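Local coordinates for protein intermedilysin (Streptococcus intermedius, PDB 5IMW) that probably lyses host cells by binding cholesterol-containing membranes, changing shape and inserting as an oligomeric pore, at residues A67-K79 and N87-I101. Sequence-based numbering, arbitrary orientation.
Sequences ANDDRIFPGALLK and NLPTLIPVNRGKTTI
L91 pushes its side chain into a hollow walled by R71, A76 and L78. Its two methyls part there: CD1 lies against the backbone of R71, while CD2 sits 3.8 Å from A76 CB, close to L77 O, and also meets the far end of the F73 ring. L78 completes the wall, crossing L91 at a slant, and its branches divide the work, CD2 to L91 CG (3.7 Å) and CD1 to P89 CB (3.7 Å). The P89 ring fills the next hollow, between that L78 methyl and I72 CD1, which reaches P89 CG at 3.9 Å; I72 and P89 cross at about a right angle, and Y333 of strand 329-337 touches both. One residue on from L91, a single hydrogen bond from I92 N to L77 O (3.0 Å), nearly straight at the hydrogen (165°), ties the backbones. I92 CD1 then settles over the carbonyl of L78, with the aliphatic part of K79 across its CG1.

R96 folds back beside L77, the two side chains running in opposite directions. Its chain bends at chi3 (-136°), which brings L77 CD2 to the edge of the guanidinium, 3.6 Å from NE, while F73 CZ lies over one face and V94 O over the other. The type II turn F73-A76 ends the contact: G75, at positive phi, offers a bare CA to T99 CG2 (4.0 Å), and P74 CB meets I101 CD1, with V125 of helix 122-140 touching P74 and I101. The 87-101 segment thus wraps as an extended loop around the edge of strand 77-79, which pairs with strand 236-244, before entering the same antiparallel sheet as strand 99-103, within the thiol-activated cytolysin region of this cholesterol-dependent cytolysin.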
loop_
_atom_site.group_PDB
_atom_site.type_symbol
_atom_site.label_atom_id
_atom_site.label_comp_id
_atom_site.label_asym_id
_atom_site.label_seq_id
_atom_site.Cartn_x
_atom_site.Cartn_y
_atom_site.Cartn_z
ATOM N N ALA A 67 22.390 1.868 -4.959
ATOM C CA ALA A 67 22.629 1.742 -6.389
ATOM C C ALA A 67 22.544 3.081 -7.113
ATOM O O ALA A 67 23.269 3.294 -8.091
ATOM C CB ALA A 67 21.630 0.760 -6.999
ATOM N N ASN A 68 21.682 3.987 -6.653
ATOM C CA ASN A 68 21.465 5.269 -7.311
ATOM C C ASN A 68 21.972 6.443 -6.485
ATOM O O ASN A 68 21.727 7.595 -6.854
ATOM C CB ASN A 68 19.978 5.452 -7.618
ATOM C CG ASN A 68 19.113 5.327 -6.381
ATOM O OD1 ASN A 68 19.489 4.666 -5.413
ATOM N ND2 ASN A 68 17.950 5.962 -6.403
ATOM N N ASP A 69 22.680 6.181 -5.386
ATOM C CA ASP A 69 23.059 7.257 -4.474
ATOM C C ASP A 69 23.832 8.348 -5.204
ATOM O O ASP A 69 23.486 9.532 -5.121
ATOM C CB ASP A 69 23.879 6.688 -3.313
ATOM C CG ASP A 69 23.965 7.640 -2.130
ATOM O OD1 ASP A 69 23.811 8.863 -2.328
ATOM O OD2 ASP A 69 24.191 7.163 -0.997
ATOM N N ASP A 70 24.873 7.966 -5.947
ATOM C CA ASP A 70 25.721 8.965 -6.590
ATOM C C ASP A 70 24.945 9.819 -7.587
ATOM O O ASP A 70 25.249 11.007 -7.749
ATOM C CB ASP A 70 26.905 8.287 -7.284
ATOM C CG ASP A 70 26.479 7.162 -8.199
ATOM O OD1 ASP A 70 25.523 6.439 -7.845
ATOM O OD2 ASP A 70 27.100 6.998 -9.270
ATOM N N ARG A 71 23.943 9.249 -8.254
ATOM C CA ARG A 71 23.202 9.973 -9.281
ATOM C C ARG A 71 22.130 10.901 -8.718
ATOM O O ARG A 71 21.511 11.636 -9.493
ATOM C CB ARG A 71 22.545 8.985 -10.251
ATOM C CG ARG A 71 23.518 8.081 -10.990
ATOM C CD ARG A 71 23.444 6.642 -10.494
ATOM N NE ARG A 71 24.104 5.718 -11.413
ATOM C CZ ARG A 71 23.544 5.223 -12.513
ATOM N NH1 ARG A 71 22.303 5.560 -12.841
ATOM N NH2 ARG A 71 24.222 4.391 -13.291
ATOM N N ILE A 72 21.894 10.892 -7.409
ATOM C CA ILE A 72 20.789 11.630 -6.806
ATOM C C ILE A 72 21.370 12.766 -5.975
ATOM O O ILE A 72 22.016 12.532 -4.946
ATOM C CB ILE A 72 19.896 10.721 -5.950
ATOM C CG1 ILE A 72 19.309 9.586 -6.798
ATOM C CG2 ILE A 72 18.785 11.525 -5.303
ATOM C CD1 ILE A 72 18.401 10.035 -7.929
ATOM N N PHE A 73 21.133 13.996 -6.416
ATOM C CA PHE A 73 21.452 15.183 -5.637
ATOM C C PHE A 73 20.621 16.339 -6.173
ATOM O O PHE A 73 20.204 16.315 -7.336
ATOM C CB PHE A 73 22.953 15.516 -5.700
ATOM C CG PHE A 73 23.467 15.771 -7.090
ATOM C CD1 PHE A 73 23.278 17.001 -7.701
ATOM C CD2 PHE A 73 24.152 14.786 -7.778
ATOM C CE1 PHE A 73 23.752 17.237 -8.973
ATOM C CE2 PHE A 73 24.630 15.017 -9.048
ATOM C CZ PHE A 73 24.430 16.245 -9.647
ATOM N N PRO A 74 20.363 17.358 -5.358
ATOM C CA PRO A 74 19.545 18.480 -5.832
ATOM C C PRO A 74 20.105 19.086 -7.111
ATOM O O PRO A 74 21.278 19.457 -7.184
ATOM C CB PRO A 74 19.594 19.471 -4.665
ATOM C CG PRO A 74 19.886 18.642 -3.471
ATOM C CD PRO A 74 20.753 17.517 -3.945
ATOM N N GLY A 75 19.249 19.182 -8.128
ATOM C CA GLY A 75 19.615 19.780 -9.392
ATOM C C GLY A 75 20.139 18.815 -10.435
ATOM O O GLY A 75 20.382 19.236 -11.573
ATOM N N ALA A 76 20.322 17.543 -10.091
ATOM C CA ALA A 76 20.836 16.569 -11.046
ATOM C C ALA A 76 19.954 16.508 -12.288
ATOM O O ALA A 76 18.730 16.392 -12.189
ATOM C CB ALA A 76 20.915 15.190 -10.390
ATOM N N LEU A 77 20.585 16.576 -13.461
ATOM C CA LEU A 77 19.886 16.516 -14.742
ATOM C C LEU A 77 19.740 15.060 -15.171
ATOM O O LEU A 77 20.742 14.363 -15.361
ATOM C CB LEU A 77 20.641 17.313 -15.805
ATOM C CG LEU A 77 20.335 18.809 -15.941
ATOM C CD1 LEU A 77 19.178 19.030 -16.896
ATOM C CD2 LEU A 77 20.039 19.454 -14.599
ATOM N N LEU A 78 18.497 14.609 -15.339
ATOM C CA LEU A 78 18.207 13.218 -15.648
ATOM C C LEU A 78 17.261 13.140 -16.840
ATOM O O LEU A 78 16.603 14.119 -17.205
ATOM C CB LEU A 78 17.581 12.493 -14.445
ATOM C CG LEU A 78 18.296 12.653 -13.101
ATOM C CD1 LEU A 78 17.516 11.959 -11.998
ATOM C CD2 LEU A 78 19.718 12.117 -13.165
ATOM N N LYS A 79 17.201 11.958 -17.443
ATOM C CA LYS A 79 16.282 11.683 -18.537
ATOM C C LYS A 79 15.112 10.851 -18.031
ATOM O O LYS A 79 15.296 9.909 -17.254
ATOM C CB LYS A 79 16.984 10.945 -19.679
ATOM C CG LYS A 79 17.556 11.856 -20.751
ATOM C CD LYS A 79 18.040 11.066 -21.962
ATOM C CE LYS A 79 19.164 10.105 -21.605
ATOM N NZ LYS A 79 19.770 9.475 -22.814
ATOM N N ASN A 87 14.249 3.171 -11.312
ATOM C CA ASN A 87 14.830 3.919 -10.201
ATOM C C ASN A 87 16.351 3.810 -10.184
ATOM O O ASN A 87 16.974 3.822 -9.120
ATOM C CB ASN A 87 14.246 3.463 -8.862
ATOM C CG ASN A 87 14.594 4.405 -7.730
ATOM O OD1 ASN A 87 13.995 5.472 -7.587
ATOM N ND2 ASN A 87 15.569 4.017 -6.919
ATOM N N LEU A 88 16.952 3.684 -11.366
ATOM C CA LEU A 88 18.401 3.791 -11.543
ATOM C C LEU A 88 18.699 4.832 -12.619
ATOM O O LEU A 88 19.226 4.514 -13.689
ATOM C CB LEU A 88 19.006 2.436 -11.908
ATOM C CG LEU A 88 19.627 1.624 -10.768
ATOM C CD1 LEU A 88 18.571 1.107 -9.787
ATOM C CD2 LEU A 88 20.454 0.474 -11.332
ATOM N N PRO A 89 18.374 6.096 -12.360
ATOM C CA PRO A 89 18.466 7.111 -13.417
ATOM C C PRO A 89 19.895 7.356 -13.873
ATOM O O PRO A 89 20.856 7.196 -13.116
ATOM C CB PRO A 89 17.878 8.364 -12.759
ATOM C CG PRO A 89 18.036 8.136 -11.293
ATOM C CD PRO A 89 17.893 6.662 -11.090
ATOM N N THR A 90 20.017 7.760 -15.133
ATOM C CA THR A 90 21.297 8.092 -15.745
ATOM C C THR A 90 21.397 9.598 -15.936
ATOM O O THR A 90 20.528 10.208 -16.568
ATOM C CB THR A 90 21.455 7.382 -17.089
ATOM O OG1 THR A 90 21.486 5.966 -16.879
ATOM C CG2 THR A 90 22.738 7.814 -17.790
ATOM N N LEU A 91 22.461 10.187 -15.400
ATOM C CA LEU A 91 22.675 11.620 -15.542
ATOM C C LEU A 91 22.978 11.976 -16.992
ATOM O O LEU A 91 23.706 11.263 -17.688
ATOM C CB LEU A 91 23.823 12.074 -14.639
ATOM C CG LEU A 91 23.444 12.450 -13.206
ATOM C CD1 LEU A 91 24.486 11.949 -12.216
ATOM C CD2 LEU A 91 23.298 13.956 -13.090
ATOM N N ILE A 92 22.405 13.084 -17.450
ATOM C CA ILE A 92 22.725 13.624 -18.769
ATOM C C ILE A 92 24.158 14.140 -18.704
ATOM O O ILE A 92 24.425 15.107 -17.977
ATOM C CB ILE A 92 21.751 14.739 -19.180
ATOM C CG1 ILE A 92 20.315 14.216 -19.193
ATOM C CG2 ILE A 92 22.123 15.282 -20.556
ATOM C CD1 ILE A 92 19.275 15.288 -19.426
ATOM N N PRO A 93 25.111 13.541 -19.430
ATOM C CA PRO A 93 26.494 14.033 -19.357
ATOM C C PRO A 93 26.674 15.348 -20.100
ATOM O O PRO A 93 26.862 15.361 -21.321
ATOM C CB PRO A 93 27.300 12.898 -19.999
ATOM C CG PRO A 93 26.352 12.279 -20.965
ATOM C CD PRO A 93 24.981 12.401 -20.356
ATOM N N VAL A 94 26.623 16.461 -19.368
ATOM C CA VAL A 94 26.650 17.785 -19.977
ATOM C C VAL A 94 27.023 18.792 -18.903
ATOM O O VAL A 94 26.728 18.600 -17.721
ATOM C CB VAL A 94 25.284 18.123 -20.628
ATOM C CG1 VAL A 94 24.165 18.071 -19.592
ATOM C CG2 VAL A 94 25.327 19.480 -21.298
ATOM N N ASN A 95 27.673 19.876 -19.321
ATOM C CA ASN A 95 27.974 20.968 -18.410
ATOM C C ASN A 95 26.681 21.547 -17.843
ATOM O O ASN A 95 25.588 21.339 -18.377
ATOM C CB ASN A 95 28.773 22.053 -19.128
ATOM C CG ASN A 95 29.970 21.496 -19.867
ATOM O OD1 ASN A 95 29.847 20.994 -20.984
ATOM N ND2 ASN A 95 31.138 21.575 -19.244
ATOM N N ARG A 96 26.813 22.285 -16.743
ATOM C CA ARG A 96 25.656 22.840 -16.057
ATOM C C ARG A 96 25.942 24.265 -15.609
ATOM O O ARG A 96 27.092 24.708 -15.552
ATOM C CB ARG A 96 25.257 21.992 -14.845
ATOM C CG ARG A 96 24.204 20.939 -15.134
ATOM C CD ARG A 96 23.628 20.385 -13.843
ATOM N NE ARG A 96 23.516 18.933 -13.889
ATOM C CZ ARG A 96 24.550 18.103 -13.796
ATOM N NH1 ARG A 96 25.782 18.580 -13.654
ATOM N NH2 ARG A 96 24.354 16.794 -13.852
ATOM N N GLY A 97 24.864 24.978 -15.291
ATOM C CA GLY A 97 24.933 26.308 -14.736
ATOM C C GLY A 97 24.744 26.298 -13.236
ATOM O O GLY A 97 24.835 25.256 -12.575
ATOM N N LYS A 98 24.466 27.475 -12.685
ATOM C CA LYS A 98 24.291 27.593 -11.247
ATOM C C LYS A 98 22.979 26.953 -10.813
ATOM O O LYS A 98 21.992 26.937 -11.552
ATOM C CB LYS A 98 24.314 29.060 -10.823
ATOM C CG LYS A 98 25.493 29.846 -11.385
ATOM C CD LYS A 98 25.797 31.102 -10.571
ATOM C CE LYS A 98 24.879 32.266 -10.923
ATOM N NZ LYS A 98 23.440 32.029 -10.604
ATOM N N THR A 99 22.976 26.423 -9.590
ATOM C CA THR A 99 21.794 25.807 -9.000
ATOM C C THR A 99 21.555 26.443 -7.640
ATOM O O THR A 99 22.435 26.408 -6.774
ATOM C CB THR A 99 21.960 24.290 -8.860
ATOM O OG1 THR A 99 22.534 23.753 -10.058
ATOM C CG2 THR A 99 20.615 23.627 -8.622
ATOM N N THR A 100 20.373 27.028 -7.459
ATOM C CA THR A 100 19.989 27.654 -6.200
ATOM C C THR A 100 19.184 26.664 -5.371
ATOM O O THR A 100 18.187 26.113 -5.847
ATOM C CB THR A 100 19.177 28.927 -6.444
ATOM O OG1 THR A 100 18.581 28.877 -7.748
ATOM C CG2 THR A 100 20.068 30.167 -6.324
ATOM N N ILE A 101 19.619 26.445 -4.133
ATOM C CA ILE A 101 19.037 25.445 -3.249
ATOM C C ILE A 101 18.481 26.140 -2.016
ATOM O O ILE A 101 18.944 27.216 -1.626
ATOM C CB ILE A 101 20.083 24.378 -2.857
ATOM C CG1 ILE A 101 20.634 23.702 -4.116
ATOM C CG2 ILE A 101 19.482 23.353 -1.901
ATOM C CD1 ILE A 101 21.715 22.671 -3.857
#